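Long-range contacts in catalase (Bacillus pumilus, PDB 4QON), which probably breaks hydrogen peroxide down into water and oxygen at a buried heme, as expected of a catalase, and here also holds catechol molecules: residues V55-G60 against R94-I99; S104-R109 against Q241-D246; D110-A115 against G186-Y191. One frame throughout, in Å; residues are numbered along the deposited sequence.

Contact 1. Residues V55-G60 against R94-I99; sequences VVHARG and RFSTVI. With HEM (protoporphyrin IX containing Fe), chain E; CAQ (catechol), chain G.
The imidazole of His57 is sandwiched between Val98 and the heme. CG2 of Val98 makes a CH-pi contact over one face, 3.8 Å from the ring centroid, while C2D of the heme lies 3.4 Å above the plane on the opposite face. Edge bonds fix the ring's rotation: ND1 of His57 donates to Ser96 OG at 2.8 Å, 6° out of the ring plane, and NE2 is hydrogen-bonded to O4 of the catechol of chain G at 2.8 Å. This placement matches that of the distal histidine in heme catalases. The His57 backbone is gripped too: N donates to Val98 O on a lone pair at 2.7 Å, and O accepts both NH1 and NH2 of Arg94, nearly in the guanidinium plane. Because the Arg94 chain is extended, with CG anti to the backbone N (chi1 -168°), NH1 also donates a hydrogen bond to heme O1D at 2.8 Å. A leucine in place of Arg94 would probably leave the His57 carbonyl without these two donors and the propionate without one positive partner. Gly60, whose CA lies over the guanidinium, pairs antiparallel with Ser96 where strands 60-69 and 88-96 meet; strand 113-120 flanks 88-96 and helix 143-150 packs on Val56.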
loop_
_atom_site.group_PDB
_atom_site.type_symbol
_atom_site.label_atom_id
_atom_site.label_comp_id
_atom_site.label_asym_id
_atom_site.label_seq_id
_atom_site.Cartn_x
_atom_site.Cartn_y
_atom_site.Cartn_z
ATOM N N VAL A 55 11.112 -0.656 -11.381
ATOM C CA VAL A 55 10.775 -1.686 -12.364
ATOM C C VAL A 55 11.904 -1.964 -13.389
ATOM O O VAL A 55 12.081 -3.092 -13.852
ATOM C CB VAL A 55 9.429 -1.403 -13.040
ATOM C CG1 VAL A 55 9.483 -0.209 -13.976
ATOM C CG2 VAL A 55 8.872 -2.638 -13.776
ATOM N N VAL A 56 12.606 -0.913 -13.793
ATOM C CA VAL A 56 13.879 -1.090 -14.450
ATOM C C VAL A 56 14.887 -0.162 -13.792
ATOM O O VAL A 56 14.511 0.781 -13.081
ATOM C CB VAL A 56 13.765 -0.791 -15.972
ATOM C CG1 VAL A 56 13.020 -1.921 -16.642
ATOM C CG2 VAL A 56 13.010 0.514 -16.227
ATOM N N HIS A 57 16.163 -0.359 -14.100
ATOM C CA HIS A 57 17.229 0.500 -13.494
ATOM C C HIS A 57 17.274 0.409 -11.959
ATOM O O HIS A 57 17.561 1.399 -11.264
ATOM C CB HIS A 57 17.134 1.968 -13.862
ATOM C CG HIS A 57 17.343 2.273 -15.325
ATOM N ND1 HIS A 57 18.497 2.857 -15.800
ATOM C CD2 HIS A 57 16.550 2.092 -16.399
ATOM C CE1 HIS A 57 18.406 3.022 -17.110
ATOM N NE2 HIS A 57 17.212 2.607 -17.498
ATOM N N ALA A 58 17.034 -0.783 -11.452
ATOM C CA ALA A 58 16.909 -1.030 -10.010
ATOM C C ALA A 58 18.256 -0.902 -9.299
ATOM O O ALA A 58 18.315 -0.445 -8.158
ATOM C CB ALA A 58 16.285 -2.383 -9.761
ATOM N N ARG A 59 19.348 -1.310 -9.972
ATOM C CA ARG A 59 20.716 -1.199 -9.452
ATOM C C ARG A 59 21.290 0.148 -9.867
ATOM O O ARG A 59 21.344 0.472 -11.053
ATOM C CB ARG A 59 21.617 -2.367 -9.906
ATOM C CG ARG A 59 23.116 -2.088 -9.780
ATOM C CD ARG A 59 23.580 -1.985 -8.347
ATOM N NE ARG A 59 24.073 -3.269 -7.871
ATOM C CZ ARG A 59 24.583 -3.480 -6.670
ATOM N NH1 ARG A 59 24.644 -2.498 -5.758
ATOM N NH2 ARG A 59 25.032 -4.695 -6.358
ATOM N N GLY A 60 21.701 0.922 -8.855
ATOM C CA GLY A 60 22.317 2.237 -9.112
ATOM C C GLY A 60 22.908 2.907 -7.906
ATOM O O GLY A 60 22.899 2.354 -6.790
ATOM N N ARG A 94 21.726 10.139 -10.395
ATOM C CA ARG A 94 21.719 8.713 -10.182
ATOM C C ARG A 94 22.147 8.023 -11.461
ATOM O O ARG A 94 21.608 8.292 -12.533
ATOM C CB ARG A 94 20.297 8.197 -9.786
ATOM C CG ARG A 94 20.334 6.774 -9.273
ATOM C CD ARG A 94 19.058 6.309 -8.595
ATOM N NE ARG A 94 19.008 4.868 -8.288
ATOM C CZ ARG A 94 18.672 3.914 -9.150
ATOM N NH1 ARG A 94 18.399 4.198 -10.393
ATOM N NH2 ARG A 94 18.634 2.638 -8.745
ATOM N N PHE A 95 23.114 7.093 -11.309
ATOM C CA PHE A 95 23.593 6.283 -12.345
ATOM C C PHE A 95 23.161 4.872 -12.084
ATOM O O PHE A 95 22.970 4.491 -10.896
ATOM C CB PHE A 95 25.162 6.287 -12.397
ATOM C CG PHE A 95 25.791 7.664 -12.645
ATOM C CD1 PHE A 95 25.775 8.277 -13.894
ATOM C CD2 PHE A 95 26.513 8.300 -11.612
ATOM C CE1 PHE A 95 26.376 9.512 -14.083
ATOM C CE2 PHE A 95 27.080 9.548 -11.807
ATOM C CZ PHE A 95 27.020 10.144 -13.034
ATOM N N SER A 96 22.970 4.072 -13.132
ATOM C CA SER A 96 22.401 2.728 -12.945
ATOM C C SER A 96 22.703 1.751 -14.078
ATOM O O SER A 96 23.046 2.185 -15.208
ATOM C CB SER A 96 20.903 2.917 -12.783
ATOM O OG SER A 96 20.316 3.629 -13.872
ATOM N N THR A 97 22.495 0.444 -13.815
ATOM C CA THR A 97 22.273 -0.520 -14.873
ATOM C C THR A 97 20.807 -0.533 -15.261
ATOM O O THR A 97 20.050 0.364 -14.823
ATOM C CB THR A 97 22.845 -1.904 -14.487
ATOM O OG1 THR A 97 22.155 -2.449 -13.392
ATOM C CG2 THR A 97 24.360 -1.795 -14.084
ATOM N N VAL A 98 20.351 -1.534 -15.992
ATOM C CA VAL A 98 18.941 -1.538 -16.409
ATOM C C VAL A 98 18.091 -2.740 -15.990
ATOM O O VAL A 98 17.016 -2.560 -15.402
ATOM C CB VAL A 98 18.842 -1.387 -17.917
ATOM C CG1 VAL A 98 17.376 -1.399 -18.322
ATOM C CG2 VAL A 98 19.495 -0.092 -18.344
ATOM N N ILE A 99 18.483 -3.950 -16.378
ATOM C CA ILE A 99 17.592 -5.059 -16.424
ATOM C C ILE A 99 17.535 -5.887 -15.123
ATOM O O ILE A 99 16.447 -6.215 -14.663
ATOM C CB ILE A 99 17.913 -5.979 -17.573
ATOM C CG1 ILE A 99 17.542 -5.279 -18.899
ATOM C CG2 ILE A 99 17.205 -7.304 -17.435
ATOM C CD1 ILE A 99 16.048 -4.992 -19.121
HETATM C CHA HEM E . 13.706 4.465 -14.931
HETATM C CHB HEM E . 9.993 3.755 -17.891
HETATM C CHC HEM E . 12.842 4.784 -21.734
HETATM C CHD HEM E . 16.364 6.108 -18.662
HETATM C C1A HEM E . 12.461 4.176 -15.414
HETATM C C2A HEM E . 11.346 3.754 -14.596
HETATM C C3A HEM E . 10.306 3.556 -15.444
HETATM C C4A HEM E . 10.767 3.862 -16.764
HETATM C CMA HEM E . 8.892 3.154 -15.058
HETATM C CAA HEM E . 11.340 3.598 -13.081
HETATM C CBA HEM E . 11.284 5.010 -12.448
HETATM C CGA HEM E . 11.105 5.023 -10.929
HETATM O O1A HEM E . 11.393 6.069 -10.244
HETATM O O2A HEM E . 10.638 4.012 -10.364
HETATM C C1B HEM E . 10.505 3.971 -19.174
HETATM C C2B HEM E . 9.692 3.809 -20.353
HETATM C C3B HEM E . 10.466 4.072 -21.414
HETATM C C4B HEM E . 11.793 4.451 -20.889
HETATM C CMB HEM E . 8.248 3.403 -20.467
HETATM C CAB HEM E . 10.059 4.046 -22.837
HETATM C CBB HEM E . 8.788 3.815 -23.136
HETATM C C1C HEM E . 14.033 5.276 -21.238
HETATM C C2C HEM E . 14.974 6.006 -21.964
HETATM C C3C HEM E . 15.970 6.362 -21.080
HETATM C C4C HEM E . 15.645 5.903 -19.803
HETATM C CMC HEM E . 14.963 6.358 -23.430
HETATM C CAC HEM E . 17.074 7.249 -21.373
HETATM C CBC HEM E . 16.809 8.122 -22.335
HETATM C C1D HEM E . 15.912 5.716 -17.412
HETATM C C2D HEM E . 16.724 5.919 -16.222
HETATM C C3D HEM E . 15.997 5.441 -15.186
HETATM C C4D HEM E . 14.716 4.979 -15.738
HETATM C CMD HEM E . 18.122 6.501 -16.216
HETATM C CAD HEM E . 16.411 5.425 -13.740
HETATM C CBD HEM E . 16.140 6.790 -13.083
HETATM C CGD HEM E . 16.639 6.696 -11.651
HETATM O O1D HEM E . 17.872 6.769 -11.437
HETATM O O2D HEM E . 15.832 6.512 -10.714
HETATM N NA HEM E . 12.096 4.244 -16.746
HETATM N NB HEM E . 11.742 4.375 -19.561
HETATM N NC HEM E . 14.428 5.291 -19.932
HETATM N ND HEM E . 14.712 5.203 -17.066
HETATM FE FE HEM E . 13.336 4.792 -18.261
HETATM C C1 CAQ G . 15.408 -1.094 -21.276
HETATM C C2 CAQ G . 14.705 -0.244 -20.458
HETATM C C3 CAQ G . 15.246 0.970 -20.097
HETATM O O3 CAQ G . 14.594 1.871 -19.311
HETATM C C4 CAQ G . 16.591 1.328 -20.613
HETATM O O4 CAQ G . 17.052 2.530 -20.270
HETATM C C5 CAQ G . 17.279 0.476 -21.462
HETATM C C6 CAQ G . 16.675 -0.738 -21.765
HETATM O O HOH W 1 16.178 -3.241 -12.883
HETATM O O HOH W 2 19.255 -2.378 -12.703
#

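Contact 2. Residues S104-R109 against Q241-D246; sequences SPETLR and QHATRD. With CAQ (catechol), chain H.
Glu106 and Gln241 bring their CA atoms to 5.6 Å, the closest CA pair between the two segments, which sets the loop 104-109 against the first turn of helix 242-252, with Gln241 at its N-cap position. The Glu106 side chain points toward the helix: CG is anti to its own carbonyl carbon (chi1 -66°) and the chain then runs extended, carrying the carboxylate to the helix end. Glu106 OE1 takes the amide N of Thr244 at 2.8 Å in an almost straight bond, 173° at the hydrogen, and a weak second bond from Ala243 N at 2.9 Å. Glu106 OE2 accepts from Thr244 OG1 at 2.7 Å. Thr244 thus meets both carboxylate oxygens, each on its syn side though out of the plane, and the two side chains cross at about a right angle. This pairing, together with a hydrogen bond between Tyr191 OH and Glu106 OE2, holds the carboxylate against turning. CB of Ala243 packs beside Glu106 OE1 at 3.5 Å. On the backbone of the same glutamate, Glu106 O meets the ring edge of His242 at CE1, 3.3 Å away; next along the loop, Thr107 CG2 touches the same ring obliquely, 3.7 Å from CE1. NE2 of His242 is bonded to Ala189 O, so the imidazole bridges two loops. Thr156 of the second subunit packs on Thr244, and Phe240 of that subunit on Pro105, which places the contact beside a subunit interface. The chemistry is that of a buried acid set against a helix N terminus: amide and hydroxyl donors converge on it, and the helix end would probably favour its ionised form. Through these bonds one glutamate fastens the loop between strands 88-96 and 113-120 to a distant helix.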
loop_
_atom_site.group_PDB
_atom_site.type_symbol
_atom_site.label_atom_id
_atom_site.label_comp_id
_atom_site.label_asym_id
_atom_site.label_seq_id
_atom_site.Cartn_x
_atom_site.Cartn_y
_atom_site.Cartn_z
ATOM N N SER A 104 22.307 -6.836 -8.105
ATOM C CA SER A 104 22.943 -7.492 -9.267
ATOM C C SER A 104 24.282 -6.867 -9.621
ATOM O O SER A 104 24.568 -5.720 -9.271
ATOM C CB SER A 104 21.980 -7.496 -10.464
ATOM O OG SER A 104 21.729 -6.179 -10.941
ATOM N N PRO A 105 25.151 -7.621 -10.318
ATOM C CA PRO A 105 26.487 -7.065 -10.611
ATOM C C PRO A 105 26.513 -5.841 -11.558
ATOM O O PRO A 105 25.675 -5.739 -12.451
ATOM C CB PRO A 105 27.216 -8.272 -11.239
ATOM C CG PRO A 105 26.482 -9.452 -10.731
ATOM C CD PRO A 105 25.047 -9.026 -10.757
ATOM N N GLU A 106 27.489 -4.931 -11.387
ATOM C CA GLU A 106 27.645 -3.788 -12.278
ATOM C C GLU A 106 28.625 -4.073 -13.450
ATOM O O GLU A 106 29.042 -3.167 -14.191
ATOM C CB GLU A 106 28.034 -2.536 -11.481
ATOM C CG GLU A 106 26.962 -2.065 -10.538
ATOM C CD GLU A 106 27.426 -1.024 -9.541
ATOM O OE1 GLU A 106 28.505 -1.189 -8.951
ATOM O OE2 GLU A 106 26.656 -0.061 -9.270
ATOM N N THR A 107 28.921 -5.354 -13.635
ATOM C CA THR A 107 29.771 -5.850 -14.723
ATOM C C THR A 107 28.995 -6.506 -15.870
ATOM O O THR A 107 29.598 -7.038 -16.806
ATOM C CB THR A 107 30.747 -6.908 -14.134
ATOM O OG1 THR A 107 30.042 -7.722 -13.196
ATOM C CG2 THR A 107 31.888 -6.243 -13.423
ATOM N N LEU A 108 27.658 -6.443 -15.828
ATOM C CA LEU A 108 26.841 -7.026 -16.876
ATOM C C LEU A 108 26.694 -6.077 -18.069
ATOM O O LEU A 108 26.769 -4.856 -17.906
ATOM C CB LEU A 108 25.437 -7.332 -16.363
ATOM C CG LEU A 108 25.326 -8.156 -15.066
ATOM C CD1 LEU A 108 23.883 -8.513 -14.772
ATOM C CD2 LEU A 108 26.170 -9.421 -15.210
ATOM N N ARG A 109 26.386 -6.608 -19.251
ATOM C CA ARG A 109 26.087 -5.771 -20.446
ATOM C C ARG A 109 24.698 -5.137 -20.322
ATOM O O ARG A 109 23.754 -5.772 -19.863
ATOM C CB ARG A 109 26.169 -6.605 -21.750
ATOM C CG ARG A 109 25.886 -5.834 -23.040
ATOM C CD ARG A 109 26.154 -6.634 -24.319
ATOM N NE ARG A 109 27.454 -7.306 -24.253
ATOM C CZ ARG A 109 28.630 -6.727 -24.469
ATOM N NH1 ARG A 109 28.714 -5.460 -24.851
ATOM N NH2 ARG A 109 29.748 -7.421 -24.302
ATOM N N GLN A 241 29.771 -4.916 -7.015
ATOM C CA GLN A 241 29.343 -3.528 -6.933
ATOM C C GLN A 241 30.477 -2.543 -7.192
ATOM O O GLN A 241 30.558 -1.467 -6.540
ATOM C CB GLN A 241 28.657 -3.240 -5.576
ATOM C CG GLN A 241 29.558 -3.383 -4.374
ATOM C CD GLN A 241 29.258 -4.606 -3.499
ATOM O OE1 GLN A 241 28.216 -4.727 -2.883
ATOM N NE2 GLN A 241 30.218 -5.519 -3.444
ATOM N N HIS A 242 31.312 -2.853 -8.185
ATOM C CA HIS A 242 32.544 -2.104 -8.396
ATOM C C HIS A 242 32.308 -0.637 -8.819
ATOM O O HIS A 242 33.109 0.270 -8.501
ATOM C CB HIS A 242 33.421 -2.822 -9.402
ATOM C CG HIS A 242 33.086 -2.504 -10.830
ATOM N ND1 HIS A 242 32.027 -3.072 -11.482
ATOM C CD2 HIS A 242 33.664 -1.664 -11.716
ATOM C CE1 HIS A 242 31.987 -2.619 -12.724
ATOM N NE2 HIS A 242 32.960 -1.755 -12.889
ATOM N N ALA A 243 31.233 -0.381 -9.566
ATOM C CA ALA A 243 31.019 0.962 -10.068
ATOM C C ALA A 243 30.442 1.857 -8.958
ATOM O O ALA A 243 30.778 3.039 -8.915
ATOM C CB ALA A 243 30.080 0.960 -11.274
ATOM N N THR A 244 29.519 1.321 -8.141
ATOM C CA THR A 244 29.030 2.017 -6.961
ATOM C C THR A 244 30.233 2.402 -6.042
ATOM O O THR A 244 30.349 3.525 -5.521
ATOM C CB THR A 244 27.987 1.140 -6.189
ATOM O OG1 THR A 244 26.732 1.130 -6.891
ATOM C CG2 THR A 244 27.729 1.686 -4.801
ATOM N N ARG A 245 31.108 1.442 -5.844
ATOM C CA ARG A 245 32.268 1.623 -4.993
ATOM C C ARG A 245 33.177 2.743 -5.538
ATOM O O ARG A 245 33.552 3.667 -4.808
ATOM C CB ARG A 245 33.007 0.299 -4.833
ATOM C CG ARG A 245 34.139 0.352 -3.818
ATOM C CD ARG A 245 35.055 -0.848 -3.962
ATOM N NE ARG A 245 34.367 -2.142 -3.807
ATOM C CZ ARG A 245 34.113 -2.750 -2.655
ATOM N NH1 ARG A 245 34.422 -2.199 -1.489
ATOM N NH2 ARG A 245 33.575 -3.942 -2.657
ATOM N N ASP A 246 33.429 2.694 -6.829
ATOM C CA ASP A 246 34.296 3.644 -7.494
ATOM C C ASP A 246 33.754 5.065 -7.396
ATOM O O ASP A 246 34.502 5.953 -7.095
ATOM C CB ASP A 246 34.459 3.254 -8.937
ATOM C CG ASP A 246 35.167 4.318 -9.759
ATOM O OD1 ASP A 246 36.416 4.286 -9.829
ATOM O OD2 ASP A 246 34.452 5.160 -10.326
HETATM C C1 CAQ H . 21.043 -7.448 -24.727
HETATM C C2 CAQ H . 21.499 -7.366 -23.425
HETATM C C3 CAQ H . 21.075 -6.310 -22.626
HETATM O O3 CAQ H . 21.442 -6.172 -21.345
HETATM C C4 CAQ H . 20.165 -5.287 -23.148
HETATM O O4 CAQ H . 19.801 -4.275 -22.291
HETATM C C5 CAQ H . 19.732 -5.398 -24.471
HETATM C C6 CAQ H . 20.173 -6.477 -25.252
#

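Contact 3. Residues D110-A115 against G186-Y191; sequences DPRGFA and GIPANY. With CAQ (catechol), chain H; HEM (protoporphyrin IX containing Fe), chain E.
Arg112 meets Pro188 from the opposite direction, and its side chain can be followed outward from a CB that points toward the 186-191 loop. CG of Arg112 comes to the edge of the Tyr191 ring, 4.1 Å from CE1. A bend at chi2 (56°) then turns the chain toward the proline, CD of Arg112 meeting Pro188 CG at 3.8 Å. NE and CZ both face Pro188 CD, which lies 3.6 Å above the guanidinium plane, offset toward its rim. At the tip, NH1 of Arg112 donates to Asp110 O at 2.9 Å, 2° out of the guanidinium plane, and also binds Leu108 O, while NH2 makes a weak hydrogen bond to Glu106 O, so the arginine folds back and braces its own loop. In the backbone, Asp110 N bonds to Gly186 O at 3.0 Å. OD1 of Asp110 accepts from O4 of the catechol of chain H at 2.9 Å, while OD2 takes the backbone N atoms of Val98 and Ile99. Gly113 CA, at the start of strand 113-120, sits 3.4 Å from heme methyl CMD. An aspartate so placed, between the backbone of Val98 and a bound catechol, is consistent with the main access channel of heme catalases.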
loop_
_atom_site.group_PDB
_atom_site.type_symbol
_atom_site.label_atom_id
_atom_site.label_comp_id
_atom_site.label_asym_id
_atom_site.label_seq_id
_atom_site.Cartn_x
_atom_site.Cartn_y
_atom_site.Cartn_z
ATOM N N ASP A 110 24.607 -3.845 -20.643
ATOM C CA ASP A 110 23.374 -3.054 -20.385
ATOM C C ASP A 110 23.704 -1.599 -20.789
ATOM O O ASP A 110 24.793 -1.112 -20.510
ATOM C CB ASP A 110 22.980 -3.126 -18.879
ATOM C CG ASP A 110 21.624 -3.861 -18.602
ATOM O OD1 ASP A 110 20.898 -4.278 -19.562
ATOM O OD2 ASP A 110 21.258 -3.995 -17.389
ATOM N N PRO A 111 22.711 -0.860 -21.319
ATOM C CA PRO A 111 22.819 0.598 -21.197
ATOM C C PRO A 111 23.041 0.987 -19.737
ATOM O O PRO A 111 22.730 0.184 -18.845
ATOM C CB PRO A 111 21.452 1.094 -21.717
ATOM C CG PRO A 111 20.934 -0.065 -22.486
ATOM C CD PRO A 111 21.357 -1.257 -21.745
ATOM N N ARG A 112 23.523 2.204 -19.506
ATOM C CA ARG A 112 23.624 2.746 -18.175
ATOM C C ARG A 112 22.741 4.010 -18.107
ATOM O O ARG A 112 22.776 4.846 -18.997
ATOM C CB ARG A 112 25.085 3.101 -17.832
ATOM C CG ARG A 112 25.828 2.048 -17.024
ATOM C CD ARG A 112 25.851 0.681 -17.673
ATOM N NE ARG A 112 26.608 -0.269 -16.854
ATOM C CZ ARG A 112 26.830 -1.546 -17.174
ATOM N NH1 ARG A 112 26.310 -2.057 -18.284
ATOM N NH2 ARG A 112 27.549 -2.312 -16.351
ATOM N N GLY A 113 21.967 4.105 -17.035
ATOM C CA GLY A 113 21.256 5.327 -16.747
ATOM C C GLY A 113 22.090 6.431 -16.217
ATOM O O GLY A 113 23.111 6.195 -15.556
ATOM N N PHE A 114 21.669 7.653 -16.543
ATOM C CA PHE A 114 22.418 8.871 -16.342
ATOM C C PHE A 114 21.328 9.933 -16.109
ATOM O O PHE A 114 20.958 10.655 -17.017
ATOM C CB PHE A 114 23.258 9.182 -17.608
ATOM C CG PHE A 114 24.385 10.168 -17.389
ATOM C CD1 PHE A 114 24.181 11.387 -16.734
ATOM C CD2 PHE A 114 25.673 9.891 -17.860
ATOM C CE1 PHE A 114 25.229 12.279 -16.540
ATOM C CE2 PHE A 114 26.709 10.773 -17.661
ATOM C CZ PHE A 114 26.499 11.965 -17.004
ATOM N N ALA A 115 20.796 9.979 -14.890
ATOM C CA ALA A 115 19.692 10.824 -14.574
ATOM C C ALA A 115 20.171 12.030 -13.776
ATOM O O ALA A 115 20.702 11.858 -12.719
ATOM C CB ALA A 115 18.665 9.992 -13.802
ATOM N N GLY A 186 28.931 -1.506 -24.366
ATOM C CA GLY A 186 27.875 -2.203 -23.612
ATOM C C GLY A 186 28.236 -2.478 -22.143
ATOM O O GLY A 186 27.349 -2.768 -21.350
ATOM N N ILE A 187 29.533 -2.365 -21.787
ATOM C CA ILE A 187 30.032 -2.540 -20.429
ATOM C C ILE A 187 31.015 -1.411 -20.123
ATOM O O ILE A 187 32.246 -1.605 -20.152
ATOM C CB ILE A 187 30.709 -3.920 -20.176
ATOM C CG1 ILE A 187 29.873 -5.065 -20.735
ATOM C CG2 ILE A 187 30.939 -4.109 -18.683
ATOM C CD1 ILE A 187 30.559 -6.417 -20.702
ATOM N N PRO A 188 30.502 -0.215 -19.827
ATOM C CA PRO A 188 31.329 0.813 -19.198
ATOM C C PRO A 188 32.156 0.373 -17.990
ATOM O O PRO A 188 31.724 -0.453 -17.183
ATOM C CB PRO A 188 30.325 1.899 -18.766
ATOM C CG PRO A 188 29.079 1.603 -19.544
ATOM C CD PRO A 188 29.061 0.101 -19.735
ATOM N N ALA A 189 33.401 0.879 -17.916
ATOM C CA ALA A 189 34.323 0.495 -16.871
ATOM C C ALA A 189 33.858 0.896 -15.507
ATOM O O ALA A 189 34.122 0.216 -14.498
ATOM C CB ALA A 189 35.669 1.162 -17.095
ATOM N N ASN A 190 33.246 2.063 -15.450
ATOM C CA ASN A 190 32.529 2.471 -14.273
ATOM C C ASN A 190 31.540 3.627 -14.676
ATOM O O ASN A 190 31.411 3.976 -15.871
ATOM C CB ASN A 190 33.575 2.851 -13.220
ATOM C CG ASN A 190 34.558 3.853 -13.728
ATOM O OD1 ASN A 190 34.170 4.952 -14.129
ATOM N ND2 ASN A 190 35.841 3.475 -13.762
ATOM N N TYR A 191 30.941 4.294 -13.702
ATOM C CA TYR A 191 30.055 5.386 -13.991
ATOM C C TYR A 191 30.730 6.714 -14.362
ATOM O O TYR A 191 30.069 7.600 -14.928
ATOM C CB TYR A 191 29.116 5.595 -12.771
ATOM C CG TYR A 191 28.204 4.435 -12.436
ATOM C CD1 TYR A 191 27.389 3.833 -13.394
ATOM C CD2 TYR A 191 28.099 3.957 -11.119
ATOM C CE1 TYR A 191 26.480 2.792 -13.052
ATOM C CE2 TYR A 191 27.183 2.928 -10.770
ATOM C CZ TYR A 191 26.403 2.322 -11.728
ATOM O OH TYR A 191 25.531 1.287 -11.379
HETATM C C1 CAQ H . 21.043 -7.448 -24.727
HETATM C C2 CAQ H . 21.499 -7.366 -23.425
HETATM C C3 CAQ H . 21.075 -6.310 -22.626
HETATM O O3 CAQ H . 21.442 -6.172 -21.345
HETATM C C4 CAQ H . 20.165 -5.287 -23.148
HETATM O O4 CAQ H . 19.801 -4.275 -22.291
HETATM C C5 CAQ H . 19.732 -5.398 -24.471
HETATM C C6 CAQ H . 20.173 -6.477 -25.252
HETATM C CHA HEM E . 13.706 4.465 -14.931
HETATM C CHB HEM E . 9.993 3.755 -17.891
HETATM C CHC HEM E . 12.842 4.784 -21.734
HETATM C CHD HEM E . 16.364 6.108 -18.662
HETATM C C1A HEM E . 12.461 4.176 -15.414
HETATM C C2A HEM E . 11.346 3.754 -14.596
HETATM C C3A HEM E . 10.306 3.556 -15.444
HETATM C C4A HEM E . 10.767 3.862 -16.764
HETATM C CMA HEM E . 8.892 3.154 -15.058
HETATM C CAA HEM E . 11.340 3.598 -13.081
HETATM C CBA HEM E . 11.284 5.010 -12.448
HETATM C CGA HEM E . 11.105 5.023 -10.929
HETATM O O1A HEM E . 11.393 6.069 -10.244
HETATM O O2A HEM E . 10.638 4.012 -10.364
HETATM C C1B HEM E . 10.505 3.971 -19.174
HETATM C C2B HEM E . 9.692 3.809 -20.353
HETATM C C3B HEM E . 10.466 4.072 -21.414
HETATM C C4B HEM E . 11.793 4.451 -20.889
HETATM C CMB HEM E . 8.248 3.403 -20.467
HETATM C CAB HEM E . 10.059 4.046 -22.837
HETATM C CBB HEM E . 8.788 3.815 -23.136
HETATM C C1C HEM E . 14.033 5.276 -21.238
HETATM C C2C HEM E . 14.974 6.006 -21.964
HETATM C C3C HEM E . 15.970 6.362 -21.080
HETATM C C4C HEM E . 15.645 5.903 -19.803
HETATM C CMC HEM E . 14.963 6.358 -23.430
HETATM C CAC HEM E . 17.074 7.249 -21.373
HETATM C CBC HEM E . 16.809 8.122 -22.335
HETATM C C1D HEM E . 15.912 5.716 -17.412
HETATM C C2D HEM E . 16.724 5.919 -16.222
HETATM C C3D HEM E . 15.997 5.441 -15.186
HETATM C C4D HEM E . 14.716 4.979 -15.738
HETATM C CMD HEM E . 18.122 6.501 -16.216
HETATM C CAD HEM E . 16.411 5.425 -13.740
HETATM C CBD HEM E . 16.140 6.790 -13.083
HETATM C CGD HEM E . 16.639 6.696 -11.651
HETATM O O1D HEM E . 17.872 6.769 -11.437
HETATM O O2D HEM E . 15.832 6.512 -10.714
HETATM N NA HEM E . 12.096 4.244 -16.746
HETATM N NB HEM E . 11.742 4.375 -19.561
HETATM N NC HEM E . 14.428 5.291 -19.932
HETATM N ND HEM E . 14.712 5.203 -17.066
HETATM FE FE HEM E . 13.336 4.792 -18.261
#

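From the N terminus, contact 1 comes first: residues 55-60 lead into strand 60-69, and the chain returns along strand 88-96 to close the loop at 94-99. Contact 2 opens afterwards at 104-109 and closes only at 241-246, after more than 130 residues. Contact 3 opens and closes within that span, 110-115 meeting 186-191, so contacts 2 and 3 nest, contact 1 stands in series before both, and none cross. Their centres lie only about 9 to 11 Å apart. The link between strands 88-96 and 113-120 joins all three, tying the heme side of the sheet to the 186-191 loop and helix 242-252.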